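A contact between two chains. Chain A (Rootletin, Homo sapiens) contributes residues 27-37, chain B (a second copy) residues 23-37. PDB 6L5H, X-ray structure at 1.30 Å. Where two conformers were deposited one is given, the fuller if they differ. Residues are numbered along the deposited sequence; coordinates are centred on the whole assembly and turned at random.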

# COMPACT_ATOMS: atom_id res chain seq x y z
N ALA A 27 -13.28 -13.49 -18.19
CA ALA A 27 -12.51 -14.08 -17.10
C ALA A 27 -11.23 -13.30 -16.85
O ALA A 27 -10.87 -13.03 -15.70
N HIS A 28 -10.52 -12.96 -17.92
CA HIS A 28 -9.31 -12.16 -17.79
C HIS A 28 -9.61 -10.82 -17.14
O HIS A 28 -8.87 -10.38 -16.25
N ALA A 29 -10.68 -10.15 -17.58
CA ALA A 29 -11.02 -8.86 -16.99
C ALA A 29 -11.34 -8.99 -15.51
O ALA A 29 -10.94 -8.14 -14.70
N GLN A 30 -12.07 -10.04 -15.13
CA GLN A 30 -12.40 -10.25 -13.72
C GLN A 30 -11.14 -10.45 -12.89
O GLN A 30 -11.02 -9.91 -11.78
N GLU A 31 -10.21 -11.24 -13.41
CA GLU A 31 -8.99 -11.53 -12.67
C GLU A 31 -8.14 -10.28 -12.50
O GLU A 31 -7.63 -10.01 -11.40
N VAL A 32 -7.99 -9.50 -13.57
CA VAL A 32 -7.24 -8.25 -13.48
C VAL A 32 -7.91 -7.30 -12.51
O VAL A 32 -7.25 -6.61 -11.74
N ARG A 33 -9.24 -7.24 -12.55
CA ARG A 33 -9.96 -6.33 -11.66
C ARG A 33 -9.72 -6.69 -10.20
O ARG A 33 -9.51 -5.81 -9.35
N ARG A 34 -9.78 -7.97 -9.92
CA ARG A 34 -9.45 -8.47 -8.56
C ARG A 34 -8.01 -8.14 -8.04
O ARG A 34 -7.60 -7.80 -6.84
N LEU A 35 -7.06 -8.31 -8.97
CA LEU A 35 -5.67 -7.99 -8.63
C LEU A 35 -5.47 -6.49 -8.46
O LEU A 35 -4.74 -6.05 -7.56
N GLN A 36 -6.10 -5.68 -9.32
CA GLN A 36 -6.02 -4.23 -9.18
C GLN A 36 -6.61 -3.79 -7.85
O GLN A 36 -6.07 -2.89 -7.18
N GLU A 37 -7.68 -4.41 -7.39
CA GLU A 37 -8.28 -4.05 -6.09
C GLU A 37 -7.34 -4.44 -4.99
O GLU A 37 -7.25 -3.71 -3.99
N GLU B 23 -1.90 -15.00 -28.12
CA GLU B 23 -1.31 -13.71 -27.80
C GLU B 23 -2.05 -13.02 -26.66
O GLU B 23 -1.42 -12.35 -25.83
N ALA B 24 -3.38 -13.19 -26.58
CA ALA B 24 -4.11 -12.62 -25.45
C ALA B 24 -3.70 -13.29 -24.15
O ALA B 24 -3.62 -12.62 -23.11
N ALA B 25 -3.41 -14.59 -24.18
CA ALA B 25 -2.95 -15.28 -22.99
C ALA B 25 -1.58 -14.77 -22.55
O ALA B 25 -1.34 -14.59 -21.35
N ALA B 26 -0.68 -14.52 -23.51
CA ALA B 26 0.63 -13.99 -23.16
C ALA B 26 0.51 -12.61 -22.51
O ALA B 26 1.15 -12.33 -21.48
N ALA B 27 -0.31 -11.74 -23.11
CA ALA B 27 -0.47 -10.40 -22.55
C ALA B 27 -1.12 -10.45 -21.17
O ALA B 27 -0.74 -9.70 -20.26
N HIS B 28 -2.09 -11.35 -20.99
CA HIS B 28 -2.75 -11.48 -19.70
C HIS B 28 -1.78 -11.97 -18.63
O HIS B 28 -1.80 -11.48 -17.50
N ALA B 29 -0.92 -12.93 -18.97
CA ALA B 29 0.06 -13.42 -18.00
C ALA B 29 1.01 -12.31 -17.58
O ALA B 29 1.36 -12.19 -16.39
N GLN B 30 1.43 -11.48 -18.54
CA GLN B 30 2.31 -10.37 -18.18
C GLN B 30 1.63 -9.41 -17.21
O GLN B 30 2.23 -8.99 -16.20
N GLU B 31 0.37 -9.07 -17.49
CA GLU B 31 -0.35 -8.13 -16.62
C GLU B 31 -0.59 -8.71 -15.23
O GLU B 31 -0.47 -7.99 -14.22
N VAL B 32 -0.95 -9.99 -15.16
CA VAL B 32 -1.18 -10.65 -13.88
C VAL B 32 0.09 -10.64 -13.05
O VAL B 32 0.07 -10.34 -11.85
N ARG B 33 1.22 -11.00 -13.66
CA ARG B 33 2.48 -10.99 -12.92
C ARG B 33 2.82 -9.59 -12.44
O ARG B 33 3.30 -9.42 -11.31
N ARG B 34 2.58 -8.58 -13.27
CA ARG B 34 2.86 -7.21 -12.86
C ARG B 34 2.04 -6.82 -11.62
O ARG B 34 2.57 -6.26 -10.65
N LEU B 35 0.75 -7.14 -11.64
CA LEU B 35 -0.12 -6.79 -10.52
C LEU B 35 0.23 -7.57 -9.27
O LEU B 35 0.16 -7.04 -8.15
N GLN B 36 0.62 -8.84 -9.43
CA GLN B 36 0.99 -9.67 -8.28
C GLN B 36 2.25 -9.15 -7.61
O GLN B 36 2.34 -9.09 -6.37
N GLU B 37 3.24 -8.75 -8.41
CA GLU B 37 4.46 -8.21 -7.80
C GLU B 37 4.19 -6.85 -7.18
O GLU B 37 4.74 -6.53 -6.12

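The two helices run nearly parallel, their N-to-C directions 16° apart and their axes 9.3 Å apart at closest approach. The register is level: the CA atoms of His A28 and His B28 lie 6.9 Å apart, those of Val A32 and Val B32 6.5 Å, and those of Leu A35 and Leu B35 6.0 Å. Like residues therefore meet at the same height, and the seam, burying 523 Å² in total, is built in three layers.

The histidine layer breaks the symmetry. His A28, whose CA-to-CB bond points sideways, takes chi1 m, whereas His B28 points toward chain A with chi1 t. With these different rotamers the imidazoles lie flat on each other: centroids 3.9 Å apart, planes at 15°, a face-to-face stack. Each ring also covers its partner's CB, with His A28 CB 3.8 Å from the centroid of the His B28 ring and His B28 CB 4.0 Å from that of the His A28 ring. The His B28 ring reaches across to the chain A backbone, its CE1 lying 3.4 Å from His A28 O, and presses that same CE1 to within 3.8 Å of Val A32 CG2. At its edge, His B28 NE2 donates a hydrogen bond to Glu A31 OE1 (3.1 Å, 169° at the hydrogen), helped by the extended t, t rotamer of Glu A31. Glu A31 CD also passes 4.1 Å from Val B32 CG2.

Glu B31 shares chi1 t with Glu A31 but turns to p at chi2, and its carboxylate engages its own helix instead. Arg B34 NE donates to Glu B31 OE1 (3.0 Å) and Arg B34 NH2 to Glu B31 OE2 (2.7 Å), forming a salt bridge, while Glu B31 CG packs 4.0 Å from Val A32 CG2.

Symmetry returns further along. Both valines are t and sideways; both leucines are m, t and point toward the partner helix. The leucines meet at their stems, Leu A35 CB to Leu B35 CB being 3.7 Å, and their branched ends part to fill the flanking hollows. Leu B35 CD1 settles between Val A32 CG1 (3.9 Å) and Gln A36 CG (3.8 Å). In the matching pocket Leu A35 CD1 meets Val B32 CG1 at 3.9 Å, while Leu A35 CD2 lies 4.0 Å from Gln B36 CG. Both glutamines, m and t at chi1 and chi2, thus offer aliphatic stems as pocket walls.

Beside the leucines, water 1 lies within hydrogen-bonding reach of both backbones, 2.7 Å from Leu A35 O and 3.0 Å from Leu B35 O.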

# COMPACT_ATOMS: atom_id res chain seq x y z
CB ALA A 27 -12.19 -15.55 -17.42
CB HIS A 28 -8.66 -11.94 -19.16
CG HIS A 28 -8.07 -13.18 -19.76
ND1 HIS A 28 -7.68 -13.25 -21.07
CD2 HIS A 28 -7.81 -14.40 -19.22
CE1 HIS A 28 -7.19 -14.46 -21.33
NE2 HIS A 28 -7.27 -15.17 -20.22
CB ALA A 29 -12.19 -8.24 -17.76
CB GLN A 30 -13.32 -11.45 -13.55
CG GLN A 30 -14.78 -11.19 -13.79
CD GLN A 30 -15.66 -12.34 -13.30
OE1 GLN A 30 -15.29 -13.51 -13.38
NE2 GLN A 30 -16.83 -11.99 -12.76
CB GLU A 31 -8.17 -12.62 -13.37
CG GLU A 31 -6.86 -12.89 -12.63
CD GLU A 31 -6.23 -14.23 -12.97
OE1 GLU A 31 -6.47 -14.78 -14.08
OE2 GLU A 31 -5.46 -14.73 -12.11
CB VAL A 32 -7.07 -7.61 -14.88
CG1 VAL A 32 -6.61 -6.14 -14.73
CG2 VAL A 32 -6.08 -8.40 -15.70
CB ARG A 33 -11.45 -6.38 -12.03
CG ARG A 33 -12.37 -5.38 -11.41
CD ARG A 33 -13.71 -5.44 -12.15
NE ARG A 33 -14.46 -6.67 -11.90
CZ ARG A 33 -15.52 -7.07 -12.61
NH1 ARG A 33 -15.92 -6.39 -13.68
NH2 ARG A 33 -16.17 -8.19 -12.28
CB ARG A 34 -9.62 -9.98 -8.41
CG ARG A 34 -11.05 -10.50 -8.47
CD ARG A 34 -11.17 -11.97 -8.12
NE ARG A 34 -10.16 -12.84 -8.70
CZ ARG A 34 -10.37 -13.64 -9.74
NH1 ARG A 34 -11.56 -13.68 -10.33
NH2 ARG A 34 -9.38 -14.39 -10.19
CB LEU A 35 -4.74 -8.55 -9.71
CG LEU A 35 -4.63 -10.07 -9.75
CD1 LEU A 35 -4.01 -10.51 -11.05
CD2 LEU A 35 -3.81 -10.57 -8.57
CB GLN A 36 -6.75 -3.55 -10.33
CG GLN A 36 -6.05 -3.67 -11.67
CD GLN A 36 -6.87 -3.08 -12.81
OE1 GLN A 36 -8.10 -3.05 -12.75
NE2 GLN A 36 -6.19 -2.61 -13.84
CB GLU A 37 -9.51 -4.91 -5.89
CG GLU A 37 -10.60 -4.41 -6.79
CD GLU A 37 -11.49 -3.40 -6.12
OE1 GLU A 37 -12.71 -3.63 -6.10
OE2 GLU A 37 -10.95 -2.40 -5.74
CB GLU B 23 -1.25 -12.85 -29.06
CG GLU B 23 -0.31 -13.45 -30.11
CD GLU B 23 1.08 -13.69 -29.55
OE1 GLU B 23 1.65 -12.74 -28.98
OE2 GLU B 23 1.61 -14.82 -29.64
CB ALA B 24 -5.62 -12.76 -25.67
CB ALA B 25 -2.91 -16.79 -23.25
CB ALA B 26 1.52 -13.93 -24.40
CB ALA B 27 -1.28 -9.51 -23.49
CB HIS B 28 -3.95 -12.41 -19.80
CG HIS B 28 -4.68 -12.60 -18.51
ND1 HIS B 28 -5.41 -11.59 -17.92
CD2 HIS B 28 -4.78 -13.67 -17.69
CE1 HIS B 28 -5.94 -12.03 -16.80
NE2 HIS B 28 -5.58 -13.30 -16.63
CB ALA B 29 0.85 -14.59 -18.59
CB GLN B 30 2.77 -9.64 -19.44
CG GLN B 30 3.75 -10.45 -20.27
CD GLN B 30 3.69 -10.10 -21.74
OE1 GLN B 30 3.58 -8.92 -22.10
NE2 GLN B 30 3.76 -11.11 -22.59
CB GLU B 31 -1.68 -7.73 -17.27
CG GLU B 31 -2.52 -6.77 -16.45
CD GLU B 31 -1.86 -5.42 -16.22
OE1 GLU B 31 -0.77 -5.16 -16.79
OE2 GLU B 31 -2.44 -4.61 -15.48
CB VAL B 32 -1.70 -12.08 -14.09
CG1 VAL B 32 -1.55 -12.90 -12.82
CG2 VAL B 32 -3.16 -12.06 -14.52
CB ARG B 33 3.61 -11.56 -13.78
CG ARG B 33 3.66 -13.07 -13.80
CD ARG B 33 4.86 -13.58 -14.60
NE ARG B 33 4.59 -14.91 -15.14
CZ ARG B 33 4.30 -15.17 -16.41
NH1 ARG B 33 4.26 -14.19 -17.30
NH2 ARG B 33 4.07 -16.42 -16.79
CB ARG B 34 2.58 -6.25 -14.01
CG ARG B 34 2.82 -4.80 -13.70
CD ARG B 34 2.37 -3.91 -14.84
NE ARG B 34 0.93 -3.71 -14.86
CZ ARG B 34 0.28 -2.84 -14.08
NH1 ARG B 34 0.96 -2.09 -13.22
NH2 ARG B 34 -1.03 -2.72 -14.17
CB LEU B 35 -1.58 -7.01 -10.92
CG LEU B 35 -2.09 -5.97 -11.93
CD1 LEU B 35 -3.45 -6.37 -12.49
CD2 LEU B 35 -2.16 -4.60 -11.27
CB GLN B 36 1.20 -11.12 -8.73
CG GLN B 36 -0.09 -11.85 -9.06
CD GLN B 36 0.16 -13.24 -9.57
OE1 GLN B 36 1.11 -13.48 -10.31
NE2 GLN B 36 -0.67 -14.19 -9.15
CB GLU B 37 5.58 -8.15 -8.84
CG GLU B 37 6.17 -9.52 -9.15
CD GLU B 37 6.46 -10.33 -7.89
OE1 GLU B 37 7.26 -9.87 -7.04
OE2 GLU B 37 5.87 -11.42 -7.74
O HOH W 1 -2.50 -7.43 -6.93